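Local coordinates for protein putative hexulose 6 phosphate synthase (Salmonella typhimurium, PDB 3F4W) that is of unknown function but folds as a TIM barrel of the orotidine 5'-phosphate decarboxylase / HUMPS family, at residues A[17-20]-A[21-24]; A[94-97]-A[98-102]; A[118-121]-A[122-126]; A[133-136]-A[137-141]; A[172-175]-A[176-180]. All coordinates share one frame; numbering follows the deposited sequence.

Interaction 1: A[17-20]-A[21-24]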
loop_
_atom_site.group_PDB
_atom_site.type_symbol
_atom_site.label_atom_id
_atom_site.label_comp_id
_atom_site.label_asym_id
_atom_site.label_seq_id
_atom_site.Cartn_x
_atom_site.Cartn_y
_atom_site.Cartn_z
ATOM N N VAL A 17 -6.345 21.733 -10.888
ATOM C CA VAL A 17 -6.547 22.342 -12.193
ATOM C C VAL A 17 -7.187 21.361 -13.171
ATOM O O VAL A 17 -8.107 21.718 -13.908
ATOM C CB VAL A 17 -5.221 22.840 -12.786
ATOM C CG1 VAL A 17 -5.373 23.101 -14.274
ATOM C CG2 VAL A 17 -4.752 24.087 -12.051
ATOM N N PHE A 18 -6.700 20.123 -13.170
ATOM C CA PHE A 18 -7.175 19.111 -14.110
ATOM C C PHE A 18 -8.639 18.740 -13.895
ATOM O O PHE A 18 -9.381 18.548 -14.856
ATOM C CB PHE A 18 -6.303 17.852 -14.046
ATOM C CG PHE A 18 -6.696 16.792 -15.043
ATOM C CD1 PHE A 18 -6.232 16.841 -16.347
ATOM C CD2 PHE A 18 -7.529 15.750 -14.673
ATOM C CE1 PHE A 18 -6.592 15.868 -17.266
ATOM C CE2 PHE A 18 -7.896 14.773 -15.585
ATOM C CZ PHE A 18 -7.430 14.832 -16.884
ATOM N N MET A 19 -9.053 18.631 -12.636
ATOM C CA MET A 19 -10.420 18.222 -12.323
ATOM C C MET A 19 -11.470 19.167 -12.905
ATOM O O MET A 19 -12.558 18.734 -13.283
ATOM C CB MET A 19 -10.619 18.063 -10.813
ATOM C CG MET A 19 -10.085 16.748 -10.250
ATOM S SD MET A 19 -10.599 15.285 -11.180
ATOM C CE MET A 19 -12.382 15.461 -11.202
ATOM N N ASP A 20 -11.146 20.453 -12.978
ATOM C CA ASP A 20 -12.078 21.431 -13.534
ATOM C C ASP A 20 -12.434 21.113 -14.984
ATOM O O ASP A 20 -13.468 21.548 -15.490
ATOM C CB ASP A 20 -11.508 22.847 -13.426
ATOM C CG ASP A 20 -11.596 23.400 -12.020
ATOM O OD1 ASP A 20 -10.809 24.312 -11.684
ATOM O OD2 ASP A 20 -12.452 22.917 -11.249
ATOM N N LYS A 21 -11.577 20.344 -15.647
ATOM C CA LYS A 21 -11.784 20.006 -17.048
ATOM C C LYS A 21 -12.794 18.878 -17.248
ATOM O O LYS A 21 -13.411 18.778 -18.305
ATOM C CB LYS A 21 -10.461 19.601 -17.703
ATOM C CG LYS A 21 -9.430 20.706 -17.839
ATOM C CD LYS A 21 -8.248 20.188 -18.651
ATOM C CE LYS A 21 -7.335 21.306 -19.116
ATOM N NZ LYS A 21 -6.428 21.758 -18.035
ATOM N N VAL A 22 -12.955 18.022 -16.241
ATOM C CA VAL A 22 -13.685 16.771 -16.428
ATOM C C VAL A 22 -14.735 16.467 -15.358
ATOM O O VAL A 22 -15.559 15.569 -15.533
ATOM C CB VAL A 22 -12.712 15.576 -16.492
ATOM C CG1 VAL A 22 -11.814 15.687 -17.711
ATOM C CG2 VAL A 22 -11.876 15.505 -15.219
ATOM N N VAL A 23 -14.713 17.216 -14.261
ATOM C CA VAL A 23 -15.488 16.841 -13.080
ATOM C C VAL A 23 -16.980 16.599 -13.330
ATOM O O VAL A 23 -17.590 15.762 -12.664
ATOM C CB VAL A 23 -15.307 17.850 -11.927
ATOM C CG1 VAL A 23 -15.969 19.178 -12.267
ATOM C CG2 VAL A 23 -15.879 17.273 -10.635
ATOM N N ASP A 24 -17.568 17.319 -14.284
ATOM C CA ASP A 24 -19.005 17.201 -14.545
ATOM C C ASP A 24 -19.408 15.843 -15.129
ATOM O O ASP A 24 -20.573 15.449 -15.053
ATOM C CB ASP A 24 -19.489 18.331 -15.463
ATOM C CG ASP A 24 -19.575 19.674 -14.746
ATOM O OD1 ASP A 24 -19.504 19.694 -13.502
ATOM O OD2 ASP A 24 -19.715 20.708 -15.429
#
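Lys21 runs back along the helix over Phe18 and Val17, and its course shows how a long side chain can bind one turn to the one before. Its CB lies 3.2 Å from Phe18 O and its CG 3.7 Å from the same oxygen. Beyond CG the chain stays extended until it bends at chi4 (79°), and NZ ends 4.1 Å from Val17 CG1, the two side chains lying alongside each other on the exposed flank. This is the first beta-alpha unit of the TIM barrel, with helix 12-22 following strand 2-7, and the contact falls where the helix runs out into a 3-10 segment. The backbone records the change: Lys21 N bonds to Phe18 O at 2.9 Å, and Met19 O takes two donors, Val22 N at 3.1 Å and Val23 N at 2.8 Å. Met19 bends at both chi2 and chi3 (-49° and -54°), which swings the thioether forward along the helix and brings CE 3.8 Å from Val23 CB. Met19 also packs on Leu5 and Leu7 of strand 2-7. Phe18 CE2 rests 4.1 Å from Val22 CG2, and both residues lean on Pro196 of helix 196-209. Asp20 turns to Lys50, in a salt bridge, and to Tyr51.

Interaction 2: A[94-97]-A[98-102]; sequences SCIR and AAKEA
Ala98 and Ala99 sit closely on the preceding turn of helix 89-102, the CB of Ala98 at 3.4 Å from Cys95 O and the CB of Ala99 at the same distance from Ile96 O. Both methyls are buried: Ala98 faces His67 and Ser70 of helix 66-75, and Ala99 packs on Val106 of strand 105-109, the strand that completes this beta-alpha-beta unit. Regular i to i+4 bonds run beneath, among them Ala99 N to Cys95 O at 2.9 Å. Ile96 stands at the border, packing on Val106 while its CG2 only brushes Lys100 CE at 4.0 Å. The exposed side, made by Lys100, Arg97 and Glu101, is looser. Arg97 starts with CG opposite its backbone N (chi1 -159°) and then bends at chi2, which carries the guanidinium forward over the next turn; there NH1 lies 3.4 Å from both Lys100 CB and Glu101 CG. The Arg97 and Glu101 chains cross at about a right angle. Glu101 OE2, whose placement is doubtful, is modelled over one guanidinium face. The sure hold on the arginine is therefore van der Waals contact between NH1 and two CH2 groups, and any attraction of charge to Glu101 remains tentative.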
loop_
_atom_site.group_PDB
_atom_site.type_symbol
_atom_site.label_atom_id
_atom_site.label_comp_id
_atom_site.label_asym_id
_atom_site.label_seq_id
_atom_site.Cartn_x
_atom_site.Cartn_y
_atom_site.Cartn_z
ATOM N N SER A 94 -11.207 -5.107 9.626
ATOM C CA SER A 94 -10.918 -3.893 10.390
ATOM C C SER A 94 -11.260 -2.660 9.572
ATOM O O SER A 94 -11.839 -1.704 10.089
ATOM C CB SER A 94 -9.441 -3.828 10.788
ATOM O OG SER A 94 -9.157 -4.731 11.841
ATOM N N CYS A 95 -10.887 -2.684 8.294
ATOM C CA CYS A 95 -11.222 -1.594 7.383
ATOM C C CYS A 95 -12.732 -1.413 7.303
ATOM O O CYS A 95 -13.236 -0.299 7.430
ATOM C CB CYS A 95 -10.649 -1.854 5.987
ATOM S SG CYS A 95 -8.844 -1.859 5.920
ATOM N N ILE A 96 -13.448 -2.514 7.097
ATOM C CA ILE A 96 -14.904 -2.472 6.979
ATOM C C ILE A 96 -15.567 -1.965 8.261
ATOM O O ILE A 96 -16.546 -1.220 8.213
ATOM C CB ILE A 96 -15.475 -3.840 6.601
ATOM C CG1 ILE A 96 -15.006 -4.232 5.197
ATOM C CG2 ILE A 96 -16.996 -3.819 6.663
ATOM C CD1 ILE A 96 -15.415 -5.633 4.788
ATOM N N ARG A 97 -15.023 -2.356 9.406
ATOM C CA ARG A 97 -15.529 -1.851 10.671
ATOM C C ARG A 97 -15.383 -0.334 10.741
ATOM O O ARG A 97 -16.302 0.364 11.164
ATOM C CB ARG A 97 -14.816 -2.507 11.850
ATOM C CG ARG A 97 -15.610 -2.415 13.130
ATOM C CD ARG A 97 -17.033 -2.895 12.890
ATOM N NE ARG A 97 -17.935 -2.511 13.970
ATOM C CZ ARG A 97 -18.628 -1.378 13.997
ATOM N NH1 ARG A 97 -18.522 -0.511 12.998
ATOM N NH2 ARG A 97 -19.424 -1.112 15.025
ATOM N N ALA A 98 -14.228 0.175 10.317
ATOM C CA ALA A 98 -14.001 1.616 10.286
ATOM C C ALA A 98 -14.972 2.317 9.337
ATOM O O ALA A 98 -15.448 3.418 9.619
ATOM C CB ALA A 98 -12.560 1.923 9.895
ATOM N N ALA A 99 -15.261 1.673 8.211
ATOM C CA ALA A 99 -16.214 2.214 7.247
ATOM C C ALA A 99 -17.613 2.305 7.851
ATOM O O ALA A 99 -18.293 3.322 7.704
ATOM C CB ALA A 99 -16.232 1.371 5.979
ATOM N N LYS A 100 -18.033 1.246 8.536
ATOM C CA LYS A 100 -19.357 1.216 9.149
ATOM C C LYS A 100 -19.521 2.343 10.160
ATOM O O LYS A 100 -20.555 3.007 10.198
ATOM C CB LYS A 100 -19.620 -0.131 9.821
ATOM C CG LYS A 100 -19.606 -1.324 8.877
ATOM C CD LYS A 100 -20.735 -1.260 7.859
ATOM C CE LYS A 100 -20.800 -2.545 7.038
ATOM N NZ LYS A 100 -21.829 -2.486 5.960
ATOM N N GLU A 101 -18.500 2.555 10.985
ATOM C CA GLU A 101 -18.534 3.644 11.955
ATOM C C GLU A 101 -18.766 4.979 11.261
ATOM O O GLU A 101 -19.453 5.851 11.789
ATOM C CB GLU A 101 -17.230 3.695 12.757
ATOM C CG GLU A 101 -16.981 2.446 13.584
ATOM C CD GLU A 101 -15.556 2.353 14.098
ATOM O OE1 GLU A 101 -14.884 3.402 14.202
ATOM O OE2 GLU A 101 -15.119 1.223 14.399
ATOM N N ALA A 102 -18.195 5.125 10.069
ATOM C CA ALA A 102 -18.236 6.386 9.340
ATOM C C ALA A 102 -19.422 6.468 8.383
ATOM O O ALA A 102 -19.668 7.508 7.774
ATOM C CB ALA A 102 -16.934 6.590 8.583
#

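Interaction 3: A[118-121]-A[122-126]; sequences ARVR and LLEEA
Arg119 lies against Leu122 and Leu123, touching each with a different part of its chain. Its CG meets Leu123 CD1 at 3.9 Å; farther out, Leu123 CD2 lies over one face of the guanidinium, offset toward the rim and 4.1 Å from NE. Leu122 CD1 approaches NH1 at 3.7 Å. The bend at chi2 (59°) turns the arginine forward along the helix to these leucines. On another side of the helix Val120 and Glu124 run side by side, Val120 CG1 being 3.7 Å from Glu124 OE2. Beneath this first shell the backbone bonds of helix 116-126, which links strands 105-109 and 130-134, set the spacing, as in Leu123 N to Arg119 O at 2.9 Å and Glu124 N to Val120 O at 3.0 Å. Farther out, neighbouring parts of the barrel hold these groups: Arg119 NE donates to Gly85 O, Leu123 packs on Ile92 of helix 89-102, and Val120 packs on Met153 and Val156 of helix 147-156. Glu124 accepts backbone N-H groups from Arg158, Lys159 and Ala160. The guanidinium thus combines apolar contact over a face with a bond from NE to a carbonyl, while the carboxylate of Glu124, met by several N-H donors, probably has its negative charge partly offset.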
loop_
_atom_site.group_PDB
_atom_site.type_symbol
_atom_site.label_atom_id
_atom_site.label_comp_id
_atom_site.label_asym_id
_atom_site.label_seq_id
_atom_site.Cartn_x
_atom_site.Cartn_y
_atom_site.Cartn_z
ATOM N N ALA A 118 -12.168 -18.633 -5.255
ATOM C CA ALA A 118 -12.029 -18.983 -3.846
ATOM C C ALA A 118 -11.964 -17.733 -2.968
ATOM O O ALA A 118 -12.572 -17.680 -1.897
ATOM C CB ALA A 118 -10.800 -19.856 -3.629
ATOM N N ARG A 119 -11.235 -16.724 -3.432
ATOM C CA ARG A 119 -11.029 -15.510 -2.648
ATOM C C ARG A 119 -12.324 -14.707 -2.539
ATOM O O ARG A 119 -12.652 -14.169 -1.476
ATOM C CB ARG A 119 -9.914 -14.661 -3.270
ATOM C CG ARG A 119 -9.330 -13.616 -2.336
ATOM C CD ARG A 119 -8.742 -14.270 -1.096
ATOM N NE ARG A 119 -8.217 -13.278 -0.164
ATOM C CZ ARG A 119 -7.852 -13.545 1.085
ATOM N NH1 ARG A 119 -7.958 -14.776 1.563
ATOM N NH2 ARG A 119 -7.393 -12.577 1.861
ATOM N N VAL A 120 -13.060 -14.625 -3.644
ATOM C CA VAL A 120 -14.343 -13.932 -3.650
ATOM C C VAL A 120 -15.325 -14.571 -2.673
ATOM O O VAL A 120 -16.001 -13.874 -1.918
ATOM C CB VAL A 120 -14.960 -13.889 -5.058
ATOM C CG1 VAL A 120 -16.369 -13.323 -5.003
ATOM C CG2 VAL A 120 -14.089 -13.054 -5.988
ATOM N N ARG A 121 -15.395 -15.898 -2.673
ATOM C CA ARG A 121 -16.301 -16.596 -1.765
ATOM C C ARG A 121 -15.938 -16.263 -0.328
ATOM O O ARG A 121 -16.800 -15.967 0.498
ATOM C CB ARG A 121 -16.226 -18.113 -1.958
ATOM C CG ARG A 121 -16.534 -18.615 -3.357
ATOM C CD ARG A 121 -16.462 -20.145 -3.406
ATOM N NE ARG A 121 -16.296 -20.640 -4.769
ATOM C CZ ARG A 121 -15.187 -21.211 -5.228
ATOM N NH1 ARG A 121 -14.142 -21.381 -4.431
ATOM N NH2 ARG A 121 -15.126 -21.625 -6.483
ATOM N N LEU A 122 -14.644 -16.316 -0.041
ATOM C CA LEU A 122 -14.139 -16.077 1.299
ATOM C C LEU A 122 -14.449 -14.654 1.759
ATOM O O LEU A 122 -14.899 -14.440 2.884
ATOM C CB LEU A 122 -12.632 -16.335 1.332
ATOM C CG LEU A 122 -11.950 -16.463 2.691
ATOM C CD1 LEU A 122 -10.587 -17.124 2.543
ATOM C CD2 LEU A 122 -11.811 -15.104 3.317
ATOM N N LEU A 123 -14.210 -13.685 0.882
ATOM C CA LEU A 123 -14.349 -12.279 1.249
ATOM C C LEU A 123 -15.801 -11.869 1.440
ATOM O O LEU A 123 -16.130 -11.113 2.357
ATOM C CB LEU A 123 -13.677 -11.382 0.210
ATOM C CG LEU A 123 -12.171 -11.607 0.076
ATOM C CD1 LEU A 123 -11.588 -10.700 -0.995
ATOM C CD2 LEU A 123 -11.473 -11.403 1.418
ATOM N N GLU A 124 -16.674 -12.370 0.575
ATOM C CA GLU A 124 -18.091 -12.057 0.684
ATOM C C GLU A 124 -18.684 -12.603 1.976
ATOM O O GLU A 124 -19.457 -11.923 2.648
ATOM C CB GLU A 124 -18.862 -12.591 -0.523
ATOM C CG GLU A 124 -18.673 -11.757 -1.777
ATOM C CD GLU A 124 -19.794 -11.951 -2.776
ATOM O OE1 GLU A 124 -20.727 -11.117 -2.795
ATOM O OE2 GLU A 124 -19.749 -12.943 -3.531
ATOM N N GLU A 125 -18.321 -13.830 2.328
ATOM C CA GLU A 125 -18.841 -14.419 3.554
ATOM C C GLU A 125 -18.212 -13.754 4.777
ATOM O O GLU A 125 -18.713 -13.883 5.894
ATOM C CB GLU A 125 -18.637 -15.937 3.569
ATOM C CG GLU A 125 -17.193 -16.378 3.635
ATOM C CD GLU A 125 -17.038 -17.886 3.499
ATOM O OE1 GLU A 125 -17.736 -18.482 2.646
ATOM O OE2 GLU A 125 -16.218 -18.472 4.242
ATOM N N ALA A 126 -17.124 -13.021 4.554
ATOM C CA ALA A 126 -16.465 -12.279 5.627
ATOM C C ALA A 126 -17.038 -10.871 5.780
ATOM O O ALA A 126 -16.730 -10.171 6.746
ATOM C CB ALA A 126 -14.959 -12.220 5.394
#

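Interaction 4: A[133-136]-A[137-141]. With MLI (malonate ion), chain C.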
loop_
_atom_site.group_PDB
_atom_site.type_symbol
_atom_site.label_atom_id
_atom_site.label_comp_id
_atom_site.label_asym_id
_atom_site.label_seq_id
_atom_site.Cartn_x
_atom_site.Cartn_y
_atom_site.Cartn_z
ATOM N N VAL A 133 -12.106 -5.654 -9.573
ATOM C CA VAL A 133 -11.113 -6.408 -10.319
ATOM C C VAL A 133 -10.169 -5.375 -10.909
ATOM O O VAL A 133 -10.602 -4.317 -11.367
ATOM C CB VAL A 133 -11.724 -7.311 -11.424
ATOM C CG1 VAL A 133 -13.207 -7.546 -11.173
ATOM C CG2 VAL A 133 -11.487 -6.725 -12.801
ATOM N N HIS A 134 -8.878 -5.668 -10.870
ATOM C CA HIS A 134 -7.877 -4.669 -11.196
ATOM C C HIS A 134 -6.607 -5.286 -11.763
ATOM O O HIS A 134 -5.897 -6.016 -11.076
ATOM C CB HIS A 134 -7.544 -3.854 -9.943
ATOM C CG HIS A 134 -6.715 -2.640 -10.213
ATOM N ND1 HIS A 134 -6.123 -1.908 -9.206
ATOM C CD2 HIS A 134 -6.372 -2.032 -11.373
ATOM C CE1 HIS A 134 -5.460 -0.894 -9.735
ATOM N NE2 HIS A 134 -5.593 -0.949 -11.047
ATOM N N THR A 135 -6.339 -4.995 -13.027
ATOM C CA THR A 135 -5.039 -5.271 -13.610
ATOM C C THR A 135 -4.223 -3.995 -13.459
ATOM O O THR A 135 -4.578 -2.956 -14.016
ATOM C CB THR A 135 -5.168 -5.657 -15.092
ATOM O OG1 THR A 135 -5.900 -6.882 -15.196
ATOM C CG2 THR A 135 -3.798 -5.834 -15.731
ATOM N N GLY A 136 -3.146 -4.070 -12.683
ATOM C CA GLY A 136 -2.369 -2.891 -12.337
ATOM C C GLY A 136 -1.664 -2.272 -13.524
ATOM O O GLY A 136 -1.554 -2.892 -14.581
ATOM N N THR A 137 -1.177 -1.046 -13.348
ATOM C CA THR A 137 -0.516 -0.330 -14.430
ATOM C C THR A 137 0.776 -1.020 -14.877
ATOM O O THR A 137 1.104 -1.015 -16.060
ATOM C CB THR A 137 -0.246 1.147 -14.071
ATOM O OG1 THR A 137 0.535 1.217 -12.872
ATOM C CG2 THR A 137 -1.561 1.905 -13.866
ATOM N N ASP A 138 1.511 -1.615 -13.939
ATOM C CA ASP A 138 2.708 -2.374 -14.302
ATOM C C ASP A 138 2.325 -3.596 -15.139
ATOM O O ASP A 138 2.989 -3.934 -16.125
ATOM C CB ASP A 138 3.488 -2.810 -13.056
ATOM C CG ASP A 138 4.030 -1.636 -12.264
ATOM O OD1 ASP A 138 4.183 -0.540 -12.838
ATOM O OD2 ASP A 138 4.306 -1.808 -11.062
ATOM N N GLN A 139 1.246 -4.264 -14.747
ATOM C CA GLN A 139 0.756 -5.400 -15.517
ATOM C C GLN A 139 0.264 -4.977 -16.902
ATOM O O GLN A 139 0.508 -5.668 -17.888
ATOM C CB GLN A 139 -0.332 -6.150 -14.745
ATOM C CG GLN A 139 0.196 -6.899 -13.537
ATOM C CD GLN A 139 -0.912 -7.494 -12.689
ATOM O OE1 GLN A 139 -1.969 -6.891 -12.518
ATOM N NE2 GLN A 139 -0.671 -8.687 -12.153
ATOM N N GLN A 140 -0.423 -3.840 -16.975
ATOM C CA GLN A 140 -0.874 -3.308 -18.261
ATOM C C GLN A 140 0.300 -3.049 -19.198
ATOM O O GLN A 140 0.203 -3.272 -20.404
ATOM C CB GLN A 140 -1.649 -2.008 -18.072
ATOM C CG GLN A 140 -2.887 -2.127 -17.208
ATOM C CD GLN A 140 -3.411 -0.772 -16.795
ATOM O OE1 GLN A 140 -3.368 0.180 -17.571
ATOM N NE2 GLN A 140 -3.897 -0.671 -15.564
ATOM N N ALA A 141 1.402 -2.559 -18.643
ATOM C CA ALA A 141 2.586 -2.275 -19.445
ATOM C C ALA A 141 3.071 -3.546 -20.126
ATOM O O ALA A 141 3.713 -3.493 -21.176
ATOM C CB ALA A 141 3.682 -1.681 -18.581
HETATM C C1 MLI C . -6.413 3.004 -13.891
HETATM C C2 MLI C . -5.837 1.635 -13.661
HETATM C C3 MLI C . -5.929 3.469 -15.242
HETATM O O6 MLI C . -5.119 1.413 -12.700
HETATM O O7 MLI C . -5.882 0.830 -14.575
HETATM O O8 MLI C . -6.659 3.323 -16.214
HETATM O O9 MLI C . -4.969 4.224 -15.313
HETATM O O HOH W 1 -4.107 -8.377 -11.182
#
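Gly136 is held at both its N-H and its C=O by the helix it introduces. Its N donates to Gln139 OE1 at 3.1 Å, in the carbonyl plane and on a lone pair of the side-chain amide, and its O accepts from Gln140 N at 2.8 Å in the first turn. Gln139 reaches back with an extended chain (chi2 173°); on the way its CB packs 3.6 Å from Thr135 CG2. A water lies within hydrogen-bonding distance of both OE1 and His134 O, though it has more acceptors near it than protons to give, and NE2 of Gln139 is held by Asp88 of the second subunit. Here strand 130-134 of the TIM barrel gives way to helix 137-141, Gly136 standing at the N-cap, on the rim where the C-terminal ends of the parallel strands open. Thr135 takes part through its carbonyl too, receiving Gln140 NE2 at 2.8 Å, with the oxygen close to the plane of the glutamine amide. That NE2 also donates at 2.7 Å to O7 of a malonate ion, probably from the crystallisation liquor, while His134 NE2 gives a bond of 2.9 Å to O6, at the edge of the imidazole near its plane. Asp109 holds ND1 of that ring, and Gly167 and Ser188 add backbone N-H groups to the malonate. Asp64 of the second subunit accepts from Thr137 N and Asp138 N.

Interaction 5: A[172-175]-A[176-180]; sequences TVKD and YALLG
Tyr176 lies beside the carbonyl of Thr172, and the contacts round it are of three kinds. The first is the meeting of an aromatic edge with backbone oxygen: Tyr176 CD2 is 3.3 Å from Thr172 O, which lies near the plane of the ring. With CG anti to the carbonyl carbon (chi1 -67°) the ring turns back toward Thr172; Tyr176 CB itself lies 3.6 Å from Val173 O. Backbone hydrogen bonding is the second. Val173 O accepts from Ala177 N at 2.9 Å and also takes a weak bond from Tyr176 N; Lys174 O accepts from Leu178 N at 3.0 Å. Helix 173-177 is the short helix of the beta-alpha-beta unit between strands 161-165 and 183-186, and it gives way to a type I turn from Ala177 to Gly180, closed by Gly180 N to Ala177 O at 2.9 Å. Gly180 ends the turn with phi at 81°, a conformation readily open to a residue without a side chain. Apolar packing makes up the third kind. Lys174 stretches out fully, and Leu178 CD1 touches both its CG and CE at 4.1 Å. Away from this exposed side, Val173 packs on Ile203, Val206 and Leu207 of helix 196-209, and Tyr176 meets Ile147 and Leu150 of helix 147-156.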
loop_
_atom_site.group_PDB
_atom_site.type_symbol
_atom_site.label_atom_id
_atom_site.label_comp_id
_atom_site.label_asym_id
_atom_site.label_seq_id
_atom_site.Cartn_x
_atom_site.Cartn_y
_atom_site.Cartn_z
ATOM N N THR A 172 -12.196 0.913 -25.530
ATOM C CA THR A 172 -12.520 -0.409 -24.996
ATOM C C THR A 172 -13.629 -0.410 -23.947
ATOM O O THR A 172 -14.066 -1.472 -23.507
ATOM C CB THR A 172 -11.287 -1.050 -24.348
ATOM O OG1 THR A 172 -10.804 -0.191 -23.306
ATOM C CG2 THR A 172 -10.191 -1.257 -25.382
ATOM N N VAL A 173 -14.076 0.771 -23.537
ATOM C CA VAL A 173 -15.043 0.869 -22.449
ATOM C C VAL A 173 -16.335 0.093 -22.729
ATOM O O VAL A 173 -16.940 -0.470 -21.814
ATOM C CB VAL A 173 -15.365 2.341 -22.091
ATOM C CG1 VAL A 173 -15.885 3.094 -23.311
ATOM C CG2 VAL A 173 -16.363 2.402 -20.941
ATOM N N LYS A 174 -16.756 0.042 -23.988
ATOM C CA LYS A 174 -17.986 -0.673 -24.312
ATOM C C LYS A 174 -17.910 -2.168 -23.982
ATOM O O LYS A 174 -18.879 -2.753 -23.495
ATOM C CB LYS A 174 -18.382 -0.468 -25.774
ATOM C CG LYS A 174 -19.777 -0.984 -26.096
ATOM C CD LYS A 174 -20.024 -1.003 -27.593
ATOM C CE LYS A 174 -21.352 -1.654 -27.925
ATOM N NZ LYS A 174 -21.515 -1.835 -29.396
ATOM N N ASP A 175 -16.764 -2.785 -24.252
ATOM C CA ASP A 175 -16.559 -4.195 -23.916
ATOM C C ASP A 175 -16.913 -4.452 -22.458
ATOM O O ASP A 175 -17.536 -5.458 -22.124
ATOM C CB ASP A 175 -15.105 -4.605 -24.159
ATOM C CG ASP A 175 -14.699 -4.491 -25.617
ATOM O OD1 ASP A 175 -13.483 -4.531 -25.906
ATOM O OD2 ASP A 175 -15.596 -4.364 -26.475
ATOM N N TYR A 176 -16.506 -3.532 -21.592
ATOM C CA TYR A 176 -16.697 -3.683 -20.155
ATOM C C TYR A 176 -18.105 -3.323 -19.720
ATOM O O TYR A 176 -18.695 -4.007 -18.886
ATOM C CB TYR A 176 -15.666 -2.843 -19.395
ATOM C CG TYR A 176 -14.263 -3.369 -19.580
ATOM C CD1 TYR A 176 -13.758 -4.361 -18.746
ATOM C CD2 TYR A 176 -13.458 -2.902 -20.610
ATOM C CE1 TYR A 176 -12.481 -4.860 -18.922
ATOM C CE2 TYR A 176 -12.181 -3.395 -20.795
ATOM C CZ TYR A 176 -11.697 -4.375 -19.948
ATOM O OH TYR A 176 -10.428 -4.869 -20.133
ATOM N N ALA A 177 -18.638 -2.246 -20.288
ATOM C CA ALA A 177 -19.966 -1.775 -19.930
ATOM C C ALA A 177 -21.008 -2.854 -20.197
ATOM O O ALA A 177 -21.923 -3.058 -19.396
ATOM C CB ALA A 177 -20.304 -0.506 -20.701
ATOM N N LEU A 178 -20.857 -3.543 -21.323
ATOM C CA LEU A 178 -21.786 -4.604 -21.716
ATOM C C LEU A 178 -21.907 -5.701 -20.670
ATOM O O LEU A 178 -22.934 -6.374 -20.588
ATOM C CB LEU A 178 -21.366 -5.225 -23.051
ATOM C CG LEU A 178 -21.729 -4.440 -24.314
ATOM C CD1 LEU A 178 -20.909 -4.909 -25.507
ATOM C CD2 LEU A 178 -23.221 -4.553 -24.599
ATOM N N LEU A 179 -20.859 -5.885 -19.873
ATOM C CA LEU A 179 -20.857 -6.931 -18.856
ATOM C C LEU A 179 -21.590 -6.480 -17.597
ATOM O O LEU A 179 -21.991 -7.298 -16.769
ATOM C CB LEU A 179 -19.427 -7.360 -18.526
ATOM C CG LEU A 179 -18.691 -8.055 -19.672
ATOM C CD1 LEU A 179 -17.223 -8.286 -19.341
ATOM C CD2 LEU A 179 -19.376 -9.368 -20.014
ATOM N N GLY A 180 -21.754 -5.170 -17.453
ATOM C CA GLY A 180 -22.547 -4.617 -16.374
ATOM C C GLY A 180 -21.876 -4.499 -15.017
ATOM O O GLY A 180 -22.463 -4.881 -14.001
#

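How the interactions relate
From the N terminus the five contacts follow in series; none nests in or crosses another, and each is local to a helix or a strand-helix junction. Interaction 1 ends the first helix of the barrel, between strands 2-7 and 28-31. Interactions 2 and 3 lie on helices 89-102 and 116-126, which precede and follow strand 105-109 in the chain; their nearest atoms are about 5 Å apart. Strand 130-134 then leads from interaction 3 into interaction 4, the contact that touches the malonate and the second subunit. Interaction 5 closes the turn before strand 183-186. Helix 196-209 packs on interactions 1 and 5, and helix 147-156 on interactions 3, 4 and 5.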